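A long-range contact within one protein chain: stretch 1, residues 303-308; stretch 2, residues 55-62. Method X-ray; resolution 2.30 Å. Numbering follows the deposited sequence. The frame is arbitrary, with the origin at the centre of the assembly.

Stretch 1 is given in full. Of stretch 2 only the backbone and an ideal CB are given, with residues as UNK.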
# COMPACT_ATOMS: atom_id res chain seq x y z
N ARG A 303 -6.90 6.00 -20.07
CA ARG A 303 -7.18 4.58 -20.14
C ARG A 303 -5.90 3.75 -19.93
O ARG A 303 -4.86 4.03 -20.55
CB ARG A 303 -7.80 4.23 -21.51
CG ARG A 303 -8.12 2.74 -21.74
CD ARG A 303 -9.53 2.40 -21.31
NE ARG A 303 -9.84 0.97 -21.47
CZ ARG A 303 -11.07 0.45 -21.48
NH1 ARG A 303 -12.14 1.24 -21.36
NH2 ARG A 303 -11.23 -0.86 -21.62
N PRO A 304 -5.97 2.74 -19.05
CA PRO A 304 -4.84 1.82 -18.85
C PRO A 304 -4.38 1.20 -20.17
O PRO A 304 -5.20 0.81 -20.99
CB PRO A 304 -5.41 0.75 -17.90
CG PRO A 304 -6.55 1.46 -17.18
CD PRO A 304 -7.13 2.40 -18.21
N GLY A 305 -3.07 1.16 -20.39
CA GLY A 305 -2.52 0.64 -21.62
C GLY A 305 -2.30 1.73 -22.65
O GLY A 305 -1.74 1.49 -23.71
N VAL A 306 -2.72 2.95 -22.32
CA VAL A 306 -2.64 4.05 -23.27
C VAL A 306 -1.70 5.12 -22.74
O VAL A 306 -1.83 5.56 -21.61
CB VAL A 306 -4.06 4.66 -23.55
CG1 VAL A 306 -3.96 5.92 -24.41
CG2 VAL A 306 -4.97 3.62 -24.19
N PHE A 307 -0.73 5.52 -23.55
CA PHE A 307 0.20 6.60 -23.21
C PHE A 307 -0.53 7.96 -23.27
O PHE A 307 -1.54 8.08 -23.97
CB PHE A 307 1.40 6.61 -24.16
CG PHE A 307 2.28 5.38 -24.07
CD1 PHE A 307 3.06 5.14 -22.93
CD2 PHE A 307 2.37 4.49 -25.14
CE1 PHE A 307 3.90 4.04 -22.85
CE2 PHE A 307 3.21 3.38 -25.07
CZ PHE A 307 3.97 3.15 -23.93
N ARG A 308 -0.04 8.97 -22.55
CA ARG A 308 -0.69 10.29 -22.51
C ARG A 308 -0.69 10.99 -23.88
O ARG A 308 -1.62 11.72 -24.20
CB ARG A 308 -0.04 11.20 -21.45
CG ARG A 308 1.41 11.64 -21.75
CD ARG A 308 2.15 12.19 -20.51
NE ARG A 308 1.46 13.31 -19.86
CZ ARG A 308 1.66 14.59 -20.17
NH1 ARG A 308 2.55 14.93 -21.09
NH2 ARG A 308 0.98 15.55 -19.54
N UNK A 55 5.34 3.89 -16.47
CA UNK A 55 4.22 3.21 -15.82
C UNK A 55 3.39 2.44 -16.86
O UNK A 55 3.08 1.26 -16.67
CB UNK A 55 3.34 4.22 -15.07
N UNK A 56 3.10 3.09 -17.98
CA UNK A 56 2.25 2.49 -18.99
C UNK A 56 2.93 1.33 -19.69
O UNK A 56 2.33 0.25 -19.85
CB UNK A 56 1.83 3.54 -20.02
N UNK A 57 4.17 1.58 -20.12
CA UNK A 57 4.92 0.60 -20.89
C UNK A 57 5.19 -0.64 -20.08
O UNK A 57 5.00 -1.75 -20.61
CB UNK A 57 6.24 1.20 -21.38
N UNK A 58 5.55 -0.49 -18.81
CA UNK A 58 5.91 -1.68 -18.03
C UNK A 58 4.83 -2.11 -17.03
O UNK A 58 4.52 -3.31 -16.96
CB UNK A 58 7.22 -1.42 -17.28
N UNK A 59 4.24 -1.17 -16.28
CA UNK A 59 3.23 -1.52 -15.30
C UNK A 59 1.81 -1.75 -15.85
O UNK A 59 1.11 -2.68 -15.49
CB UNK A 59 3.18 -0.41 -14.25
N UNK A 60 1.39 -0.89 -16.74
CA UNK A 60 0.04 -0.95 -17.25
C UNK A 60 -0.13 -2.11 -18.25
O UNK A 60 -1.07 -2.89 -18.14
CB UNK A 60 -0.33 0.38 -17.91
N UNK A 61 0.81 -2.25 -19.18
CA UNK A 61 0.71 -3.29 -20.22
C UNK A 61 1.36 -4.64 -19.85
O UNK A 61 1.13 -5.62 -20.55
CB UNK A 61 1.36 -2.77 -21.51
N UNK A 62 2.14 -4.67 -18.76
CA UNK A 62 2.85 -5.86 -18.27
C UNK A 62 4.09 -6.25 -19.11
O UNK A 62 4.06 -7.15 -19.93
CB UNK A 62 1.88 -7.04 -18.24

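Most of stretch 2 is helical, and it passes the type II turn from R303 to V306 and the ring of F307. The turn is closed by a hydrogen bond from V306 N to R303 O, 3.0 Å.

Position 55 is the first of the stretch. Its CA-to-CB bond points sideways, and nothing of stretch 1 lies within 5.5 Å of the ideal CB. This contact sets no preference. The residue is V55, chi1 t, and it makes no contact here.

Position 56 points toward stretch 1. Its ideal CB lies 3.5 Å from CD1 of F307 and 4.5 Å from O of V306. The space between the ring and the turn is narrow. A short or beta-branched side chain would suit it: alanine, serine, threonine or valine. The residue is T56, chi1 m. Its CG2 sits over one face of the F307 ring, 4.1 Å from the centroid and 25° off the normal, a CH-pi contact. The same CG2 reaches the turn, 3.6 Å from C of G305 and 3.7 Å from N of V306. OG1 is hydrogen-bonded elsewhere in the structure.

Position 57 points sideways, with its ideal CB 3.9 Å from CZ of F307. A side chain here can run along the ring. Stretch 1 offers no charge at this point, so leucine, methionine, glutamine or glutamate could all fit. The residue is E57. Its OE1 lies at the ring edge, near the ring plane, 3.4 Å from CZ of F307. Ring hydrogens carry a slight positive charge, so an oxygen is acceptable there.

Position 58 is out of reach of stretch 1, and many residues would do. It is Y58, which touches a crystal neighbour.

Position 59 is also out of reach, but the backbone speaks. The ideal CB would clash with O of residue 55, only 3.0 Å away, in the wider pi-type turn. Glycine suits this best, and G59 is found.

Position 60 points toward the turn. Its ideal CB is 3.8 Å from N of G305, a donor. A small side chain with an acceptor, such as serine or threonine, would suit it; alanine would fit but leave this donor without that partner. The residue is S60, chi1 t. N of G305 donates to OG of S60 at 2.9 Å, with an N-H...acceptor angle of 131°. OG also packs 3.5 Å from CA of P304.

Position 61 starts sideways, its ideal CB 5.2 Å from CA of G305. A long flexible chain could pass here towards the F307 ring: lysine, arginine, methionine or glutamine. The residue is K61. Its CG packs 3.9 Å from CA of G305. NZ comes within 3.9 Å of CE2 of F307 and forms a salt bridge with OE1 of E57, 2.9 Å from NZ.

Position 62 is the first after the helix to leave helical angles, with phi 74° and psi 79°. Positive phi is easiest for glycine, but other residues can adopt it. The residue is F62, out of reach of stretch 1.

Stretch 2, residues 55-62: VTEYGSKF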
# COMPACT_ATOMS: atom_id res chain seq x y z
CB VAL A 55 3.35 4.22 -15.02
CG1 VAL A 55 2.16 3.55 -14.44
CG2 VAL A 55 4.17 4.89 -13.89
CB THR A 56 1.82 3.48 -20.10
OG1 THR A 56 1.37 4.70 -19.51
CG2 THR A 56 0.72 2.86 -20.97
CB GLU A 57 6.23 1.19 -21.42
CG GLU A 57 7.15 0.20 -22.15
CD GLU A 57 6.62 -0.24 -23.54
OE1 GLU A 57 5.47 0.07 -23.90
OE2 GLU A 57 7.36 -0.91 -24.28
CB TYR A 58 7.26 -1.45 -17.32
CG TYR A 58 8.33 -1.08 -18.32
CD1 TYR A 58 8.85 -2.04 -19.19
CD2 TYR A 58 8.78 0.24 -18.46
CE1 TYR A 58 9.81 -1.71 -20.13
CE2 TYR A 58 9.75 0.57 -19.41
CZ TYR A 58 10.25 -0.41 -20.24
OH TYR A 58 11.21 -0.11 -21.19
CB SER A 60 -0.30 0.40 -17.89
OG SER A 60 -1.69 0.59 -17.93
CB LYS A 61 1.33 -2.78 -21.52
CG LYS A 61 0.64 -1.58 -22.10
CD LYS A 61 1.08 -1.30 -23.54
CE LYS A 61 2.54 -0.94 -23.66
NZ LYS A 61 2.89 -0.51 -25.07
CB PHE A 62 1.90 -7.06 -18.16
CG PHE A 62 0.57 -6.73 -17.52
CD1 PHE A 62 0.49 -5.75 -16.51
CD2 PHE A 62 -0.60 -7.37 -17.92
CE1 PHE A 62 -0.71 -5.44 -15.92
CE2 PHE A 62 -1.81 -7.08 -17.35
CZ PHE A 62 -1.88 -6.10 -16.35
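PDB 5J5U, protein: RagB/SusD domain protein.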